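Local coordinates for protein N-(5'-phosphoribosyl)anthranilate isomerase (Thermococcus kodakarensis, PDB 5LHF) that catalyses the isomerisation of N-(5-phospho-beta-D-ribosyl)anthranilate to 1-(2-carboxyphenylamino)-1-deoxy-D-ribulose 5-phosphate, the third step of tryptophan biosynthesis from chorismate, at residues E16-E21 with M50-I55; V6-V11 with R22-T27. All blocks are in the same frame, centred on the assembly; numbering follows the deposited sequence. Where two conformers were deposited one is given.

Contact 1: residues E16-E21 with M50-I55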
ATOM      1  N   GLU A  16       7.329   9.074  14.056  1.00  9.57           N
ATOM      2  CA  GLU A  16       7.187   7.869  13.237  1.00 11.14           C
ATOM      3  C   GLU A  16       7.692   8.100  11.817  1.00 15.66           C
ATOM      4  O   GLU A  16       8.350   7.229  11.231  1.00 12.76           O
ATOM      5  CB  GLU A  16       5.721   7.436  13.206  1.00 12.68           C
ATOM      6  CG  GLU A  16       5.241   6.836  14.492  1.00 11.91           C
ATOM      7  CD  GLU A  16       3.887   6.208  14.349  1.00 17.80           C
ATOM      8  OE1 GLU A  16       3.031   6.772  13.628  1.00 18.40           O
ATOM      9  OE2 GLU A  16       3.684   5.129  14.941  1.00 15.57           O
ATOM     10  N   LEU A  17       7.387   9.269  11.244  1.00 13.09           N
ATOM     11  CA  LEU A  17       7.873   9.593   9.906  1.00  9.37           C
ATOM     12  C   LEU A  17       9.396   9.541   9.836  1.00 11.86           C
ATOM     13  O   LEU A  17       9.960   8.851   8.987  1.00 10.62           O
ATOM     14  CB  LEU A  17       7.378  10.971   9.479  1.00  9.06           C
ATOM     15  CG  LEU A  17       7.911  11.472   8.135  1.00 13.72           C
ATOM     16  CD1 LEU A  17       7.429  10.602   6.976  1.00 12.13           C
ATOM     17  CD2 LEU A  17       7.465  12.882   7.927  1.00 16.75           C
ATOM     18  N   ARG A  18      10.081  10.289  10.709  1.00  7.42           N
ATOM     19  CA  ARG A  18      11.541  10.326  10.658  1.00  7.57           C
ATOM     20  C   ARG A  18      12.159   8.938  10.847  1.00 13.64           C
ATOM     21  O   ARG A  18      13.216   8.640  10.271  1.00 14.34           O
ATOM     22  CB  ARG A  18      12.071  11.291  11.716  1.00 10.02           C
ATOM     23  CG  ARG A  18      11.680  12.738  11.468  1.00 15.38           C
ATOM     24  CD  ARG A  18      12.118  13.194  10.085  1.00 16.70           C
ATOM     25  NE  ARG A  18      11.971  14.641   9.912  1.00 16.23           N
ATOM     26  CZ  ARG A  18      11.700  15.230   8.747  1.00 19.40           C
ATOM     27  NH1 ARG A  18      11.515  14.493   7.659  1.00 18.72           N
ATOM     28  NH2 ARG A  18      11.586  16.554   8.675  1.00 15.57           N
ATOM     29  N   LEU A  19      11.539   8.089  11.674  1.00 10.48           N
ATOM     30  CA  LEU A  19      12.036   6.730  11.851  1.00 12.32           C
ATOM     31  C   LEU A  19      11.918   5.935  10.560  1.00 12.77           C
ATOM     32  O   LEU A  19      12.900   5.362  10.077  1.00 14.57           O
ATOM     33  CB  LEU A  19      11.272   6.030  12.977  1.00 12.17           C
ATOM     34  CG  LEU A  19      11.558   4.536  13.125  1.00 10.95           C
ATOM     35  CD1 LEU A  19      13.075   4.370  13.353  1.00 10.54           C
ATOM     36  CD2 LEU A  19      10.724   3.918  14.267  1.00 13.06           C
ATOM     37  N   VAL A  20      10.720   5.914   9.974  1.00 11.25           N
ATOM     38  CA  VAL A  20      10.479   5.179   8.735  1.00 10.62           C
ATOM     39  C   VAL A  20      11.397   5.657   7.615  1.00 11.00           C
ATOM     40  O   VAL A  20      11.803   4.866   6.755  1.00 12.87           O
ATOM     41  CB  VAL A  20       8.988   5.312   8.364  1.00 15.85           C
ATOM     42  CG1 VAL A  20       8.736   4.951   6.913  1.00 25.42           C
ATOM     43  CG2 VAL A  20       8.160   4.452   9.297  1.00 11.31           C
ATOM     44  N   GLU A  21      11.736   6.949   7.597  1.00 11.61           N
ATOM     45  CA  GLU A  21      12.534   7.503   6.509  1.00 11.06           C
ATOM     46  C   GLU A  21      13.953   6.951   6.479  1.00 14.19           C
ATOM     47  O   GLU A  21      14.622   7.056   5.447  1.00 14.29           O
ATOM     48  CB  GLU A  21      12.579   9.026   6.621  1.00 13.62           C
ATOM     49  CG  GLU A  21      11.232   9.664   6.303  1.00 13.32           C
ATOM     50  CD  GLU A  21      11.292  11.166   6.280  1.00 23.61           C
ATOM     51  OE1 GLU A  21      10.504  11.770   5.524  1.00 26.52           O
ATOM     52  OE2 GLU A  21      12.109  11.739   7.025  1.00 22.45           O
ATOM     53  N   MET A  50       6.893  17.770   5.565  1.00 24.89           N
ATOM     54  CA  MET A  50       8.208  17.477   6.116  0.50 21.02           C
ATOM     55  C   MET A  50       8.821  16.180   5.599  1.00 20.62           C
ATOM     56  O   MET A  50      10.028  15.972   5.788  1.00 18.10           O
ATOM     57  CB  MET A  50       8.128  17.450   7.643  0.50 21.54           C
ATOM     58  CG  MET A  50       7.704  18.788   8.224  0.50 24.90           C
ATOM     59  SD  MET A  50       8.805  20.145   7.750  0.50 31.41           S
ATOM     60  CE  MET A  50       9.860  20.236   9.195  0.50 27.00           C
ATOM     61  N   ALA A  51       8.057  15.332   4.901  1.00 14.96           N
ATOM     62  CA  ALA A  51       8.592  14.050   4.451  1.00 15.90           C
ATOM     63  C   ALA A  51       9.755  14.217   3.472  1.00 16.21           C
ATOM     64  O   ALA A  51       9.749  15.098   2.604  1.00 19.67           O
ATOM     65  CB  ALA A  51       7.488  13.203   3.811  1.00 10.97           C
ATOM     66  N   GLU A  52      10.764  13.359   3.615  1.00 12.27           N
ATOM     67  CA  GLU A  52      11.905  13.367   2.711  1.00 13.28           C
ATOM     68  C   GLU A  52      11.942  12.154   1.781  1.00 21.02           C
ATOM     69  O   GLU A  52      12.873  12.041   0.979  1.00 26.45           O
ATOM     70  CB  GLU A  52      13.208  13.486   3.527  1.00 12.38           C
ATOM     71  CG  GLU A  52      13.306  14.846   4.219  1.00 15.72           C
ATOM     72  CD  GLU A  52      14.499  14.979   5.151  1.00 32.97           C
ATOM     73  OE1 GLU A  52      14.647  16.067   5.764  1.00 30.66           O
ATOM     74  OE2 GLU A  52      15.272  14.002   5.283  1.00 40.80           O
ATOM     75  N   ILE A  53      10.962  11.256   1.866  1.00 13.42           N
ATOM     76  CA  ILE A  53      10.720  10.203   0.871  1.00 11.35           C
ATOM     77  C   ILE A  53       9.292  10.351   0.347  1.00 15.13           C
ATOM     78  O   ILE A  53       8.483  11.070   0.953  1.00 11.92           O
ATOM     79  CB  ILE A  53      10.930   8.793   1.457  1.00 14.89           C
ATOM     80  CG1 ILE A  53       9.845   8.478   2.490  1.00 14.38           C
ATOM     81  CG2 ILE A  53      12.346   8.638   2.038  1.00 13.47           C
ATOM     82  CD1 ILE A  53      10.033   7.122   3.194  1.00 14.00           C
ATOM     83  N   PRO A  54       8.921   9.689  -0.751  1.00 15.42           N
ATOM     84  CA  PRO A  54       7.525   9.751  -1.199  1.00 13.64           C
ATOM     85  C   PRO A  54       6.576   9.329  -0.086  1.00 15.50           C
ATOM     86  O   PRO A  54       6.795   8.323   0.593  1.00 14.77           O
ATOM     87  CB  PRO A  54       7.493   8.773  -2.378  1.00 11.12           C
ATOM     88  CG  PRO A  54       8.866   8.842  -2.936  1.00 16.60           C
ATOM     89  CD  PRO A  54       9.781   8.996  -1.734  1.00 13.46           C
ATOM     90  N   ILE A  55       5.528  10.121   0.127  1.00  9.90           N
ATOM     91  CA  ILE A  55       4.551   9.799   1.159  1.00  7.88           C
ATOM     92  C   ILE A  55       3.164   9.774   0.522  1.00 18.78           C
ATOM     93  O   ILE A  55       2.699  10.784  -0.024  1.00 15.43           O
ATOM     94  CB  ILE A  55       4.620  10.767   2.355  1.00  9.33           C
ATOM     95  CG1 ILE A  55       3.532  10.432   3.389  1.00 17.81           C
ATOM     96  CG2 ILE A  55       4.587  12.240   1.906  1.00 14.51           C
ATOM     97  CD1 ILE A  55       3.734  11.126   4.727  1.00 16.06           C
TER
HETATM   98  O   HOH W   1      12.106  17.989   5.850  1.00 38.48           O
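On the outer layer of the TIM barrel, R18 and E21 of the 16-21 segment, which lies on helix 14-20, meet the chain as it leaves helix 41-50 and turns into strand 55-59. The carbonyl oxygen of M50, at the end of that helix, collects three donors. R18 NH1 lies 2.8 Å from M50 O, above the carbonyl plane, while NH2 of the same guanidinium adds a weak bond. A water donates to M50 O at 2.9 Å, accepts from R18 NH2 and donates to E52 OE1. The R18 chain bends at chi2 (-56°), which sets CD. Its guanidinium edge also meets E21 in a salt bridge: NH1 reaches OE2 at 2.9 Å on the syn side, tilted 19° from the carboxylate plane. E21 OE1 takes the backbone N of E52 almost straight on, though the modelled length is doubtfully short. On the side toward the barrel, L17 CD2 packs on A51 CA at 3.8 Å, and V20 and I55 continue the apolar side onto T27. I53 CD1 lies 4.2 Å from E21 CG. E21 OE2 and E52 OE2 are like charges 4.3 Å apart; the nearby R18, in a long salt bridge with E52 OE1 by charge alone, probably eases their repulsion. One arginine thus joins a helix-end carbonyl to the E21 carboxylate.

Contact 2: residues V6-V11 with R22-T27; sequences VKICGV and RYADAT
The carbonyl oxygen of V6 receives two consecutive amides from the other segment, D25 N at 2.8 Å and in the carbonyl plane, and A26 N by a longer, weak bond. D25 answers with its side chain: OD2 accepts V6 N at 2.9 Å through its anti lone pair, so backbone and carboxylate together hold both polar atoms of V6. Further along, I8 N bonds A26 O at 3.1 Å, fixing the parallel register of K7 beside A26. The T27 hydroxyl donates to I8 O at 2.6 Å, nearly along the C=O axis; OG1 stands anti to the backbone N (chi1 -170°), which carries it to the end of that carbonyl. V11 meets T27 tip to tip, its CG1 3.5 Å from OG1. A24 CB packs against I8 CG1 at 4.0 Å. K7 and A26 share one face of the sheet, and K7 runs past T27 O to NZ, which is paired with D183 and bonded to Q80 on other barrel strands. On the opposite face, I8 and T27 lie under helix 14-20, touching V20, with I8 also on I199 of helix 196-207. The two strands are thereby joined as the first beta-alpha-beta unit of the barrel, with strand 181-184 along the other side of strand 5-9.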
ATOM      1  N   VAL A   6      10.121  -0.927  -0.680  1.00 14.43           N
ATOM      2  CA  VAL A   6       9.552  -1.199   0.635  1.00  7.67           C
ATOM      3  C   VAL A   6       8.809   0.041   1.097  1.00  8.99           C
ATOM      4  O   VAL A   6       9.387   1.132   1.139  1.00 10.68           O
ATOM      5  CB  VAL A   6      10.631  -1.572   1.664  1.00 14.89           C
ATOM      6  CG1 VAL A   6       9.979  -1.845   3.023  1.00 12.02           C
ATOM      7  CG2 VAL A   6      11.463  -2.761   1.159  1.00 13.75           C
ATOM      8  N   LYS A   7       7.539  -0.128   1.451  1.00 12.16           N
ATOM      9  CA  LYS A   7       6.710   0.967   1.934  1.00 10.85           C
ATOM     10  C   LYS A   7       6.249   0.621   3.340  1.00  8.65           C
ATOM     11  O   LYS A   7       5.779  -0.495   3.577  1.00 11.06           O
ATOM     12  CB  LYS A   7       5.517   1.203   1.008  1.00 10.99           C
ATOM     13  CG  LYS A   7       4.517   2.235   1.537  1.00 12.39           C
ATOM     14  CD  LYS A   7       3.487   2.625   0.454  1.00 11.57           C
ATOM     15  CE  LYS A   7       2.291   3.358   1.056  1.00 14.96           C
ATOM     16  NZ  LYS A   7       1.253   2.411   1.605  1.00 14.47           N
ATOM     17  N   ILE A   8       6.443   1.544   4.284  1.00  7.53           N
ATOM     18  CA  ILE A   8       5.918   1.388   5.639  1.00 13.68           C
ATOM     19  C   ILE A   8       4.788   2.391   5.790  1.00 12.40           C
ATOM     20  O   ILE A   8       5.014   3.612   5.796  1.00 14.89           O
ATOM     21  CB  ILE A   8       6.988   1.593   6.723  1.00 10.99           C
ATOM     22  CG1 ILE A   8       8.086   0.521   6.611  1.00 11.71           C
ATOM     23  CG2 ILE A   8       6.342   1.566   8.104  1.00 11.65           C
ATOM     24  CD1 ILE A   8       9.306   0.776   7.500  1.00 12.86           C
ATOM     25  N   CYS A   9       3.577   1.883   5.926  1.00 10.12           N
ATOM     26  CA  CYS A   9       2.381   2.707   5.819  1.00 11.12           C
ATOM     27  C   CYS A   9       1.877   3.094   7.205  1.00 15.08           C
ATOM     28  O   CYS A   9       2.180   2.441   8.207  1.00 14.92           O
ATOM     29  CB  CYS A   9       1.283   1.964   5.054  1.00 17.39           C
ATOM     30  SG  CYS A   9      -0.152   3.007   4.655  1.00 21.47           S
ATOM     31  N   GLY A  10       1.122   4.192   7.250  1.00 10.89           N
ATOM     32  CA  GLY A  10       0.388   4.552   8.448  1.00 10.12           C
ATOM     33  C   GLY A  10       1.142   5.361   9.488  1.00 14.04           C
ATOM     34  O   GLY A  10       0.957   5.139  10.690  1.00 11.52           O
ATOM     35  N   VAL A  11       1.989   6.288   9.080  1.00 15.53           N
ATOM     36  CA  VAL A  11       2.655   7.126  10.071  1.00 12.66           C
ATOM     37  C   VAL A  11       1.677   8.184  10.555  1.00 16.08           C
ATOM     38  O   VAL A  11       0.917   8.765   9.764  1.00 12.83           O
ATOM     39  CB  VAL A  11       3.949   7.751   9.512  1.00 12.67           C
ATOM     40  CG1 VAL A  11       5.000   6.669   9.275  1.00 15.50           C
ATOM     41  CG2 VAL A  11       3.663   8.526   8.218  1.00 21.43           C
ATOM     42  N   ARG A  22      14.419   6.364   7.577  1.00 11.94           N
ATOM     43  CA  ARG A  22      15.755   5.788   7.592  1.00 15.55           C
ATOM     44  C   ARG A  22      15.806   4.429   6.916  1.00 11.66           C
ATOM     45  O   ARG A  22      16.907   3.912   6.671  1.00 17.61           O
ATOM     46  CB  ARG A  22      16.251   5.691   9.032  1.00 17.41           C
ATOM     47  CG  ARG A  22      16.399   7.050   9.691  1.00 15.43           C
ATOM     48  CD  ARG A  22      17.514   7.069  10.726  1.00 26.13           C
ATOM     49  NE  ARG A  22      17.269   6.147  11.832  1.00 28.28           N
ATOM     50  CZ  ARG A  22      16.444   6.394  12.842  1.00 22.02           C
ATOM     51  NH1 ARG A  22      15.770   7.540  12.889  1.00 27.77           N
ATOM     52  NH2 ARG A  22      16.297   5.493  13.802  1.00 27.93           N
ATOM     53  N   TYR A  23      14.645   3.854   6.582  1.00 14.80           N
ATOM     54  CA  TYR A  23      14.584   2.494   6.071  1.00 14.83           C
ATOM     55  C   TYR A  23      13.772   2.336   4.795  1.00 18.16           C
ATOM     56  O   TYR A  23      14.183   1.566   3.923  1.00 17.33           O
ATOM     57  CB  TYR A  23      14.015   1.559   7.148  1.00  9.69           C
ATOM     58  CG  TYR A  23      14.812   1.573   8.432  1.00 10.92           C
ATOM     59  CD1 TYR A  23      14.491   2.458   9.467  1.00 13.49           C
ATOM     60  CD2 TYR A  23      15.895   0.722   8.608  1.00 11.87           C
ATOM     61  CE1 TYR A  23      15.217   2.470  10.642  1.00 16.02           C
ATOM     62  CE2 TYR A  23      16.627   0.731   9.782  1.00 14.95           C
ATOM     63  CZ  TYR A  23      16.288   1.601  10.790  1.00 13.42           C
ATOM     64  OH  TYR A  23      17.019   1.602  11.955  1.00 16.97           O
ATOM     65  N   ALA A  24      12.623   3.013   4.670  1.00 13.20           N
ATOM     66  CA  ALA A  24      11.667   2.671   3.624  1.00 13.05           C
ATOM     67  C   ALA A  24      11.890   3.505   2.368  1.00 13.53           C
ATOM     68  O   ALA A  24      12.387   4.629   2.423  1.00 13.54           O
ATOM     69  CB  ALA A  24      10.217   2.867   4.110  1.00  9.65           C
ATOM     70  N   ASP A  25      11.500   2.942   1.223  1.00  9.76           N
ATOM     71  CA  ASP A  25      11.473   3.735  -0.001  1.00  6.45           C
ATOM     72  C   ASP A  25      10.290   4.692  -0.061  1.00 12.98           C
ATOM     73  O   ASP A  25      10.352   5.678  -0.803  1.00 13.88           O
ATOM     74  CB  ASP A  25      11.444   2.803  -1.198  1.00 11.82           C
ATOM     75  CG  ASP A  25      12.641   1.887  -1.223  1.00 18.86           C
ATOM     76  OD1 ASP A  25      13.747   2.421  -1.386  1.00 17.34           O
ATOM     77  OD2 ASP A  25      12.474   0.654  -1.077  1.00 16.84           O
ATOM     78  N   ALA A  26       9.231   4.426   0.703  1.00  9.97           N
ATOM     79  CA  ALA A  26       8.023   5.240   0.684  1.00 11.70           C
ATOM     80  C   ALA A  26       7.279   5.008   1.986  1.00 15.01           C
ATOM     81  O   ALA A  26       7.468   3.987   2.655  1.00  9.18           O
ATOM     82  CB  ALA A  26       7.106   4.908  -0.505  1.00 14.06           C
ATOM     83  N   THR A  27       6.414   5.954   2.322  1.00 11.89           N
ATOM     84  CA  THR A  27       5.532   5.793   3.470  1.00 10.49           C
ATOM     85  C   THR A  27       4.140   6.271   3.066  1.00  9.64           C
ATOM     86  O   THR A  27       3.862   6.532   1.890  1.00 10.42           O
ATOM     87  CB  THR A  27       6.109   6.522   4.697  1.00 11.89           C
ATOM     88  OG1 THR A  27       5.360   6.159   5.870  1.00  9.02           O
ATOM     89  CG2 THR A  27       6.081   8.034   4.506  1.00 13.36           C
TER

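Contact 1 uses helix 14-20 itself, whereas contact 2 joins the strands that precede and follow it, at a different depth. Contact 2 is buried in the barrel wall and relies mostly on backbone bonds between neighbouring strands, supplemented by one carboxylate and one hydroxyl. Contact 1 sits farther out and is partly open: charged side chains and a water join the helix to the next helix's end, over a small apolar patch. They touch directly, since P54 O is probably hydrogen-bonded to T27 N and I53 CD1 packs on A24 O. T27 and V20 stand at the boundary, T27 bonding to strand 5-9 while L17, V20 and I55 touch its side chain.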